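Local coordinates for maternal protein tudor (Drosophila melanogaster, PDB 3NTK) that is required for germ cell formation and may act in the piRNA pathway, its last extended Tudor domain recognising the Piwi protein Aubergine in a methylarginine-dependent way, at residues F45-C54 with A67-C78; E79-N87 with K103-C111. All coordinates share one frame; numbering follows the deposited sequence.

Interaction 1 (F45-C54 with A67-C78); sequences FSDLKEGALC and AQIRKVLDDGKC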
loop_
_atom_site.group_PDB
_atom_site.type_symbol
_atom_site.label_atom_id
_atom_site.label_comp_id
_atom_site.label_asym_id
_atom_site.label_seq_id
_atom_site.Cartn_x
_atom_site.Cartn_y
_atom_site.Cartn_z
ATOM N N PHE A 45 2.595 -18.177 14.070
ATOM C CA PHE A 45 1.172 -17.876 14.036
ATOM C C PHE A 45 0.561 -19.027 13.261
ATOM O O PHE A 45 0.980 -19.308 12.138
ATOM C CB PHE A 45 0.918 -16.559 13.305
ATOM C CG PHE A 45 -0.536 -16.215 13.171
ATOM C CD1 PHE A 45 -1.301 -15.918 14.295
ATOM C CD2 PHE A 45 -1.146 -16.206 11.922
ATOM C CE1 PHE A 45 -2.661 -15.618 14.176
ATOM C CE2 PHE A 45 -2.500 -15.909 11.790
ATOM C CZ PHE A 45 -3.260 -15.614 12.922
ATOM N N SER A 46 -0.420 -19.700 13.854
ATOM C CA SER A 46 -1.045 -20.841 13.199
ATOM C C SER A 46 -2.555 -20.721 12.991
ATOM O O SER A 46 -3.162 -21.591 12.366
ATOM C CB SER A 46 -0.730 -22.120 13.980
ATOM O OG SER A 46 -1.115 -22.002 15.339
ATOM N N ASP A 47 -3.159 -19.653 13.507
ATOM C CA ASP A 47 -4.599 -19.441 13.354
ATOM C C ASP A 47 -4.890 -18.829 11.985
ATOM O O ASP A 47 -5.391 -17.708 11.891
ATOM C CB ASP A 47 -5.120 -18.508 14.453
ATOM C CG ASP A 47 -6.616 -18.254 14.344
ATOM O OD1 ASP A 47 -7.393 -19.228 14.440
ATOM O OD2 ASP A 47 -7.015 -17.082 14.157
ATOM N N LEU A 48 -4.581 -19.572 10.925
ATOM C CA LEU A 48 -4.793 -19.077 9.571
ATOM C C LEU A 48 -6.257 -19.046 9.158
ATOM O O LEU A 48 -6.892 -20.085 8.975
ATOM C CB LEU A 48 -3.991 -19.914 8.569
ATOM C CG LEU A 48 -2.488 -20.015 8.842
ATOM C CD1 LEU A 48 -1.810 -20.754 7.690
ATOM C CD2 LEU A 48 -1.894 -18.626 9.009
ATOM N N LYS A 49 -6.782 -17.835 9.008
ATOM C CA LYS A 49 -8.165 -17.626 8.605
ATOM C C LYS A 49 -8.229 -16.272 7.911
ATOM O O LYS A 49 -7.473 -15.363 8.249
ATOM C CB LYS A 49 -9.082 -17.621 9.831
ATOM C CG LYS A 49 -8.848 -16.447 10.768
ATOM C CD LYS A 49 -9.804 -16.471 11.949
ATOM C CE LYS A 49 -9.572 -15.281 12.873
ATOM N NZ LYS A 49 -10.511 -15.288 14.033
ATOM N N GLU A 50 -9.120 -16.138 6.936
ATOM C CA GLU A 50 -9.254 -14.874 6.225
ATOM C C GLU A 50 -9.519 -13.753 7.225
ATOM O O GLU A 50 -10.296 -13.919 8.168
ATOM C CB GLU A 50 -10.399 -14.945 5.210
ATOM C CG GLU A 50 -10.248 -16.041 4.160
ATOM C CD GLU A 50 -11.327 -15.976 3.088
ATOM O OE1 GLU A 50 -12.524 -15.909 3.449
ATOM O OE2 GLU A 50 -10.978 -15.997 1.885
ATOM N N GLY A 51 -8.860 -12.618 7.023
ATOM C CA GLY A 51 -9.050 -11.488 7.913
ATOM C C GLY A 51 -8.064 -11.406 9.065
ATOM O O GLY A 51 -7.889 -10.345 9.659
ATOM N N ALA A 52 -7.413 -12.520 9.381
ATOM C CA ALA A 52 -6.456 -12.552 10.481
ATOM C C ALA A 52 -5.271 -11.635 10.226
ATOM O O ALA A 52 -4.761 -11.560 9.105
ATOM C CB ALA A 52 -5.968 -13.975 10.706
ATOM N N LEU A 53 -4.838 -10.941 11.274
ATOM C CA LEU A 53 -3.701 -10.033 11.177
ATOM C C LEU A 53 -2.495 -10.737 11.790
ATOM O O LEU A 53 -2.615 -11.406 12.819
ATOM C CB LEU A 53 -3.990 -8.740 11.941
ATOM C CG LEU A 53 -3.400 -7.462 11.347
ATOM C CD1 LEU A 53 -4.030 -7.210 9.976
ATOM C CD2 LEU A 53 -3.670 -6.287 12.278
ATOM N N CYS A 54 -1.335 -10.595 11.160
ATOM C CA CYS A 54 -0.133 -11.237 11.669
ATOM C C CYS A 54 1.101 -10.588 11.063
ATOM O O CYS A 54 1.034 -9.505 10.483
ATOM C CB CYS A 54 -0.150 -12.724 11.306
ATOM S SG CYS A 54 -0.112 -13.036 9.509
ATOM N N ALA A 67 0.749 -8.126 8.080
ATOM C CA ALA A 67 -0.043 -8.655 6.990
ATOM C C ALA A 67 -1.428 -9.133 7.406
ATOM O O ALA A 67 -1.657 -9.515 8.558
ATOM C CB ALA A 67 0.717 -9.803 6.330
ATOM N N GLN A 68 -2.351 -9.090 6.457
ATOM C CA GLN A 68 -3.701 -9.567 6.690
ATOM C C GLN A 68 -3.938 -10.710 5.717
ATOM O O GLN A 68 -3.709 -10.577 4.512
ATOM C CB GLN A 68 -4.745 -8.467 6.455
ATOM C CG GLN A 68 -6.168 -8.985 6.621
ATOM C CD GLN A 68 -7.221 -7.898 6.523
ATOM O OE1 GLN A 68 -7.232 -7.115 5.576
ATOM N NE2 GLN A 68 -8.118 -7.856 7.501
ATOM N N ILE A 69 -4.380 -11.844 6.241
ATOM C CA ILE A 69 -4.644 -13.001 5.402
ATOM C C ILE A 69 -5.885 -12.765 4.546
ATOM O O ILE A 69 -6.941 -12.384 5.053
ATOM C CB ILE A 69 -4.834 -14.255 6.265
ATOM C CG1 ILE A 69 -3.544 -14.529 7.044
ATOM C CG2 ILE A 69 -5.223 -15.443 5.386
ATOM C CD1 ILE A 69 -3.609 -15.747 7.948
ATOM N N ARG A 70 -5.744 -12.985 3.243
ATOM C CA ARG A 70 -6.846 -12.792 2.308
ATOM C C ARG A 70 -7.459 -14.111 1.858
ATOM O O ARG A 70 -8.672 -14.202 1.654
ATOM C CB ARG A 70 -6.361 -12.001 1.091
ATOM C CG ARG A 70 -6.063 -10.541 1.393
ATOM C CD ARG A 70 -7.329 -9.824 1.850
ATOM N NE ARG A 70 -7.103 -8.414 2.154
ATOM C CZ ARG A 70 -6.742 -7.502 1.256
ATOM N NH1 ARG A 70 -6.564 -7.847 -0.013
ATOM N NH2 ARG A 70 -6.566 -6.240 1.628
ATOM N N LYS A 71 -6.618 -15.128 1.708
ATOM C CA LYS A 71 -7.073 -16.449 1.286
ATOM C C LYS A 71 -6.191 -17.532 1.894
ATOM O O LYS A 71 -4.969 -17.406 1.895
ATOM C CB LYS A 71 -7.008 -16.584 -0.237
ATOM C CG LYS A 71 -7.918 -15.657 -1.017
ATOM C CD LYS A 71 -7.784 -15.916 -2.513
ATOM C CE LYS A 71 -8.154 -17.358 -2.857
ATOM N NZ LYS A 71 -7.936 -17.678 -4.298
ATOM N N VAL A 72 -6.812 -18.587 2.407
ATOM C CA VAL A 72 -6.063 -19.699 2.978
ATOM C C VAL A 72 -5.958 -20.773 1.895
ATOM O O VAL A 72 -6.969 -21.303 1.434
ATOM C CB VAL A 72 -6.772 -20.287 4.215
ATOM C CG1 VAL A 72 -6.018 -21.515 4.711
ATOM C CG2 VAL A 72 -6.852 -19.235 5.319
ATOM N N LEU A 73 -4.731 -21.077 1.486
ATOM C CA LEU A 73 -4.486 -22.071 0.445
ATOM C C LEU A 73 -3.993 -23.383 1.049
ATOM O O LEU A 73 -4.003 -23.559 2.267
ATOM C CB LEU A 73 -3.445 -21.541 -0.544
ATOM C CG LEU A 73 -3.695 -20.146 -1.118
ATOM C CD1 LEU A 73 -2.479 -19.704 -1.916
ATOM C CD2 LEU A 73 -4.943 -20.157 -1.987
ATOM N N ASP A 74 -3.549 -24.300 0.193
ATOM C CA ASP A 74 -3.059 -25.589 0.663
ATOM C C ASP A 74 -1.585 -25.547 1.044
ATOM O O ASP A 74 -0.856 -24.630 0.662
ATOM C CB ASP A 74 -3.276 -26.663 -0.406
ATOM C CG ASP A 74 -4.742 -26.896 -0.709
ATOM O OD1 ASP A 74 -5.378 -25.995 -1.299
ATOM O OD2 ASP A 74 -5.260 -27.976 -0.350
ATOM N N ASP A 75 -1.161 -26.553 1.805
ATOM C CA ASP A 75 0.219 -26.674 2.253
ATOM C C ASP A 75 0.674 -25.512 3.129
ATOM O O ASP A 75 1.795 -25.021 2.994
ATOM C CB ASP A 75 1.141 -26.812 1.042
ATOM C CG ASP A 75 0.799 -28.016 0.191
ATOM O OD1 ASP A 75 0.700 -29.126 0.756
ATOM O OD2 ASP A 75 0.630 -27.859 -1.037
ATOM N N GLY A 76 -0.203 -25.082 4.032
ATOM C CA GLY A 76 0.127 -23.987 4.927
ATOM C C GLY A 76 0.387 -22.661 4.237
ATOM O O GLY A 76 0.947 -21.745 4.841
ATOM N N LYS A 77 -0.012 -22.552 2.974
ATOM C CA LYS A 77 0.181 -21.316 2.221
ATOM C C LYS A 77 -1.022 -20.395 2.374
ATOM O O LYS A 77 -2.148 -20.855 2.552
ATOM C CB LYS A 77 0.362 -21.604 0.730
ATOM C CG LYS A 77 1.599 -22.393 0.355
ATOM C CD LYS A 77 1.645 -22.560 -1.156
ATOM C CE LYS A 77 2.879 -23.309 -1.617
ATOM N NZ LYS A 77 2.924 -23.370 -3.107
ATOM N N CYS A 78 -0.771 -19.093 2.297
ATOM C CA CYS A 78 -1.829 -18.095 2.390
ATOM C C CYS A 78 -1.502 -16.922 1.490
ATOM O O CYS A 78 -0.332 -16.578 1.300
ATOM C CB CYS A 78 -1.970 -17.552 3.818
ATOM S SG CYS A 78 -2.741 -18.627 5.031
#
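Ile69 sends its CD1 methyl into a pocket built by the 45-54 segment. Leu48 CD2 meets Ile69 CD1 at 3.5 Å, the two side chains crossing at about a right angle, while Ala52 CB touches the same methyl and the Phe45 ring offers it the CE2 edge, 4.0 Å from Ile69 CD1. With CG1 turned beside the backbone N and the chain extended beyond it (chi1 -62°, chi2 180°), the isoleucine carries CD1 out to all three, and its CB and CG2 lie against the carbonyl O of Lys49. Cutting this side chain back to an alanine would probably open a gap between Leu48, Ala52 and the Phe45 edge and leave Leu48 CD2 without its closest partner across the contact. The other methyl of Leu48, CD1, rests on Cys78 SG at 3.5 Å, and Val72 CG2 covers the backbone of Leu48 and Lys49.

The backbone fixes the register beneath these side chains. That of Ile69 is held through both its N-H and its carbonyl: Gly51 N gives a nearly straight bond to Ile69 O (2.8 Å, 172°), and Ile69 N bonds to Ala52 O at 2.9 Å. A type II turn from Lys49 to Ala52 presents Gly51 for this. Cys54 and Ala67 then exchange two backbone bonds as an antiparallel hydrogen-bonded pair. Further out, Phe94 of strand 87-95 packs on both Phe45 and Cys78. Residues 45-52 thus lead into the first hairpin, 53-58 with 63-72, of the SH3-like Tudor core.

Interaction 2 (E79-N87 with K103-C111); sequences EVHFIDFGN and KPARYSRHC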
loop_
_atom_site.group_PDB
_atom_site.type_symbol
_atom_site.label_atom_id
_atom_site.label_comp_id
_atom_site.label_asym_id
_atom_site.label_seq_id
_atom_site.Cartn_x
_atom_site.Cartn_y
_atom_site.Cartn_z
ATOM N N GLU A 79 -2.537 -16.313 0.924
ATOM C CA GLU A 79 -2.337 -15.126 0.116
ATOM C C GLU A 79 -2.538 -14.019 1.144
ATOM O O GLU A 79 -3.568 -13.973 1.816
ATOM C CB GLU A 79 -3.395 -14.996 -0.979
ATOM C CG GLU A 79 -3.105 -13.849 -1.933
ATOM C CD GLU A 79 -4.331 -13.389 -2.700
ATOM O OE1 GLU A 79 -5.007 -14.241 -3.316
ATOM O OE2 GLU A 79 -4.616 -12.173 -2.690
ATOM N N VAL A 80 -1.554 -13.145 1.292
ATOM C CA VAL A 80 -1.672 -12.074 2.264
ATOM C C VAL A 80 -1.543 -10.710 1.613
ATOM O O VAL A 80 -1.068 -10.584 0.486
ATOM C CB VAL A 80 -0.592 -12.184 3.365
ATOM C CG1 VAL A 80 -0.663 -13.554 4.024
ATOM C CG2 VAL A 80 0.794 -11.943 2.769
ATOM N N HIS A 81 -1.987 -9.698 2.340
ATOM C CA HIS A 81 -1.899 -8.322 1.890
ATOM C C HIS A 81 -1.046 -7.594 2.915
ATOM O O HIS A 81 -1.387 -7.562 4.102
ATOM C CB HIS A 81 -3.284 -7.681 1.832
ATOM C CG HIS A 81 -3.264 -6.262 1.360
ATOM N ND1 HIS A 81 -3.329 -5.189 2.221
ATOM C CD2 HIS A 81 -3.143 -5.740 0.116
ATOM C CE1 HIS A 81 -3.251 -4.066 1.528
ATOM N NE2 HIS A 81 -3.137 -4.373 0.248
ATOM N N PHE A 82 0.075 -7.032 2.471
ATOM C CA PHE A 82 0.956 -6.301 3.372
ATOM C C PHE A 82 0.371 -4.903 3.531
ATOM O O PHE A 82 0.547 -4.026 2.685
ATOM C CB PHE A 82 2.368 -6.286 2.795
ATOM C CG PHE A 82 2.988 -7.655 2.728
ATOM C CD1 PHE A 82 3.307 -8.341 3.897
ATOM C CD2 PHE A 82 3.224 -8.272 1.505
ATOM C CE1 PHE A 82 3.855 -9.629 3.847
ATOM C CE2 PHE A 82 3.769 -9.557 1.445
ATOM C CZ PHE A 82 4.085 -10.234 2.620
ATOM N N ILE A 83 -0.343 -4.713 4.634
ATOM C CA ILE A 83 -1.043 -3.463 4.890
ATOM C C ILE A 83 -0.240 -2.170 4.858
ATOM O O ILE A 83 -0.794 -1.105 4.587
ATOM C CB ILE A 83 -1.804 -3.525 6.225
ATOM C CG1 ILE A 83 -0.825 -3.663 7.392
ATOM C CG2 ILE A 83 -2.787 -4.696 6.197
ATOM C CD1 ILE A 83 -1.498 -3.513 8.751
ATOM N N ASP A 84 1.054 -2.239 5.130
ATOM C CA ASP A 84 1.839 -1.015 5.126
ATOM C C ASP A 84 2.508 -0.741 3.784
ATOM O O ASP A 84 3.086 0.325 3.587
ATOM C CB ASP A 84 2.882 -1.052 6.244
ATOM C CG ASP A 84 2.246 -1.218 7.617
ATOM O OD1 ASP A 84 1.212 -0.557 7.867
ATOM O OD2 ASP A 84 2.772 -2.004 8.438
ATOM N N PHE A 85 2.403 -1.687 2.857
ATOM C CA PHE A 85 3.031 -1.519 1.548
ATOM C C PHE A 85 2.117 -1.750 0.351
ATOM O O PHE A 85 2.538 -1.620 -0.802
ATOM C CB PHE A 85 4.277 -2.403 1.464
ATOM C CG PHE A 85 5.337 -2.023 2.457
ATOM C CD1 PHE A 85 5.255 -2.447 3.781
ATOM C CD2 PHE A 85 6.377 -1.175 2.089
ATOM C CE1 PHE A 85 6.190 -2.028 4.724
ATOM C CE2 PHE A 85 7.314 -0.750 3.022
ATOM C CZ PHE A 85 7.221 -1.178 4.345
ATOM N N GLY A 86 0.866 -2.098 0.627
ATOM C CA GLY A 86 -0.114 -2.287 -0.427
ATOM C C GLY A 86 0.006 -3.421 -1.429
ATOM O O GLY A 86 -0.765 -3.457 -2.389
ATOM N N ASN A 87 0.939 -4.343 -1.212
ATOM C CA ASN A 87 1.129 -5.463 -2.132
ATOM C C ASN A 87 0.648 -6.798 -1.567
ATOM O O ASN A 87 0.613 -6.991 -0.352
ATOM C CB ASN A 87 2.599 -5.568 -2.549
ATOM C CG ASN A 87 3.501 -5.978 -1.402
ATOM O OD1 ASN A 87 3.484 -5.366 -0.334
ATOM N ND2 ASN A 87 4.297 -7.019 -1.617
ATOM N N LYS A 103 -2.173 -2.163 16.771
ATOM C CA LYS A 103 -2.974 -0.963 17.009
ATOM C C LYS A 103 -2.836 0.122 15.938
ATOM O O LYS A 103 -3.828 0.732 15.544
ATOM C CB LYS A 103 -2.647 -0.354 18.379
ATOM C CG LYS A 103 -3.008 -1.237 19.561
ATOM C CD LYS A 103 -2.775 -0.513 20.879
ATOM C CE LYS A 103 -2.998 -1.441 22.063
ATOM N NZ LYS A 103 -4.351 -2.056 22.040
ATOM N N PRO A 104 -1.605 0.398 15.475
ATOM C CA PRO A 104 -1.456 1.435 14.449
ATOM C C PRO A 104 -2.205 1.105 13.170
ATOM O O PRO A 104 -2.289 -0.056 12.759
ATOM C CB PRO A 104 0.054 1.496 14.234
ATOM C CG PRO A 104 0.592 1.127 15.583
ATOM C CD PRO A 104 -0.287 -0.034 15.973
ATOM N N ALA A 105 -2.754 2.135 12.538
ATOM C CA ALA A 105 -3.490 1.945 11.296
ATOM C C ALA A 105 -2.524 1.543 10.188
ATOM O O ALA A 105 -1.317 1.755 10.307
ATOM C CB ALA A 105 -4.207 3.244 10.917
ATOM N N ARG A 106 -3.054 0.960 9.116
ATOM C CA ARG A 106 -2.230 0.566 7.975
ATOM C C ARG A 106 -1.518 1.807 7.441
ATOM O O ARG A 106 -2.094 2.908 7.431
ATOM C CB ARG A 106 -3.105 -0.046 6.879
ATOM C CG ARG A 106 -4.200 0.872 6.342
ATOM C CD ARG A 106 -4.986 0.159 5.240
ATOM N NE ARG A 106 -4.127 -0.122 4.092
ATOM C CZ ARG A 106 -4.238 -1.183 3.302
ATOM N NH1 ARG A 106 -5.182 -2.095 3.524
ATOM N NH2 ARG A 106 -3.399 -1.332 2.286
ATOM N N TYR A 107 -0.271 1.640 7.003
ATOM C CA TYR A 107 0.494 2.773 6.503
ATOM C C TYR A 107 0.533 2.944 4.987
ATOM O O TYR A 107 1.241 3.808 4.476
ATOM C CB TYR A 107 1.905 2.768 7.096
ATOM C CG TYR A 107 1.890 3.088 8.574
ATOM C CD1 TYR A 107 1.297 4.261 9.041
ATOM C CD2 TYR A 107 2.429 2.206 9.507
ATOM C CE1 TYR A 107 1.238 4.547 10.402
ATOM C CE2 TYR A 107 2.374 2.483 10.872
ATOM C CZ TYR A 107 1.776 3.656 11.310
ATOM O OH TYR A 107 1.711 3.938 12.657
ATOM N N SER A 108 -0.217 2.108 4.276
ATOM C CA SER A 108 -0.353 2.256 2.828
ATOM C C SER A 108 -1.848 2.545 2.686
ATOM O O SER A 108 -2.662 2.050 3.481
ATOM C CB SER A 108 0.034 0.980 2.061
ATOM O OG SER A 108 -0.932 -0.047 2.184
ATOM N N ARG A 109 -2.215 3.363 1.709
ATOM C CA ARG A 109 -3.617 3.704 1.515
ATOM C C ARG A 109 -4.092 3.384 0.121
ATOM O O ARG A 109 -3.415 3.696 -0.858
ATOM C CB ARG A 109 -3.838 5.188 1.775
ATOM C CG ARG A 109 -3.369 5.624 3.128
ATOM C CD ARG A 109 -3.739 7.060 3.392
ATOM N NE ARG A 109 -3.152 7.518 4.643
ATOM C CZ ARG A 109 -3.472 8.660 5.237
ATOM N NH1 ARG A 109 -4.381 9.458 4.689
ATOM N NH2 ARG A 109 -2.878 9.002 6.370
ATOM N N HIS A 110 -5.254 2.746 0.032
ATOM C CA HIS A 110 -5.819 2.427 -1.260
ATOM C C HIS A 110 -6.499 3.691 -1.779
ATOM O O HIS A 110 -7.189 4.397 -1.026
ATOM C CB HIS A 110 -6.841 1.292 -1.152
ATOM C CG HIS A 110 -7.385 0.855 -2.476
ATOM N ND1 HIS A 110 -8.712 1.004 -2.821
ATOM C CD2 HIS A 110 -6.772 0.318 -3.559
ATOM C CE1 HIS A 110 -8.892 0.579 -4.061
ATOM N NE2 HIS A 110 -7.731 0.158 -4.531
ATOM N N CYS A 111 -6.301 3.967 -3.065
ATOM C CA CYS A 111 -6.870 5.142 -3.721
ATOM C C CYS A 111 -7.431 4.802 -5.086
ATOM O O CYS A 111 -7.045 3.808 -5.701
ATOM C CB CYS A 111 -5.797 6.209 -3.967
ATOM S SG CYS A 111 -4.916 6.833 -2.550
#
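Ser108 holds the carbonyl of Ile83 by two hydrogen bonds. Its hydroxyl gives the shorter one, OG to Ile83 O at 2.6 Å, coming from above the carbonyl plane; its backbone N gives a longer and more bent one to Ile83 O (3.3 Å, 137°) in the plane, on a lone pair. Setting OG between the backbone N and the carbonyl carbon (chi1 73°) lets one residue reach the oxygen from two directions. The third hydrogen bond across the contact runs from Tyr107 N to Asp84 OD1 at 2.8 Å and uses the anti lone pair of the carboxylate.

Within 103-111, Arg106 bends at chi3 toward its own chain two residues on: NE bonds to Ser108 O at 2.7 Å, the acceptor close to the guanidinium plane. One face of that guanidinium is thereby laid over Ile83.

Among the packing contacts, Ile83 CB and Arg106 CB meet at 3.8 Å, and the side chains of Asp84 and Tyr107 run alongside each other, pointing the same way, with Asp84 OD1 3.4 Å from Tyr107 CD2. Tyr107 also packs on Leu28 of helix 25-38.

As for charge, Asp84 OD1 forms a salt bridge to Arg66, whose guanidinium also bonds to the carbonyls of Pro104 and Ala105. A buried carboxylate with an arginine and a backbone N-H beside it is likely to stay ionised. With Ile83 O taking two bonds and Asp84 OD1 a third, residues 83-84 are joined to 106-108 largely through polar atoms.

How the interactions relate
The two interactions come in series along the chain, interaction 1 closing at Cys78 just before interaction 2 opens at Glu79, with their centres about 15 Å apart. Strands 63-72 and 78-82 join them as neighbours in the four-stranded antiparallel sheet: Arg70 N and Lys71 O both probably bond to the backbone of Glu79, at a classic beta bulge. Interaction 1 lies toward the periphery, about 19 Å from the centre of the chain, whereas interaction 2 is buried about 5 Å from it. There, segment 103-111 leads into strand 109-113 of the other, mixed sheet. The pair thus spans the SH3-like Tudor core and its junction with the rest of the extended Tudor domain.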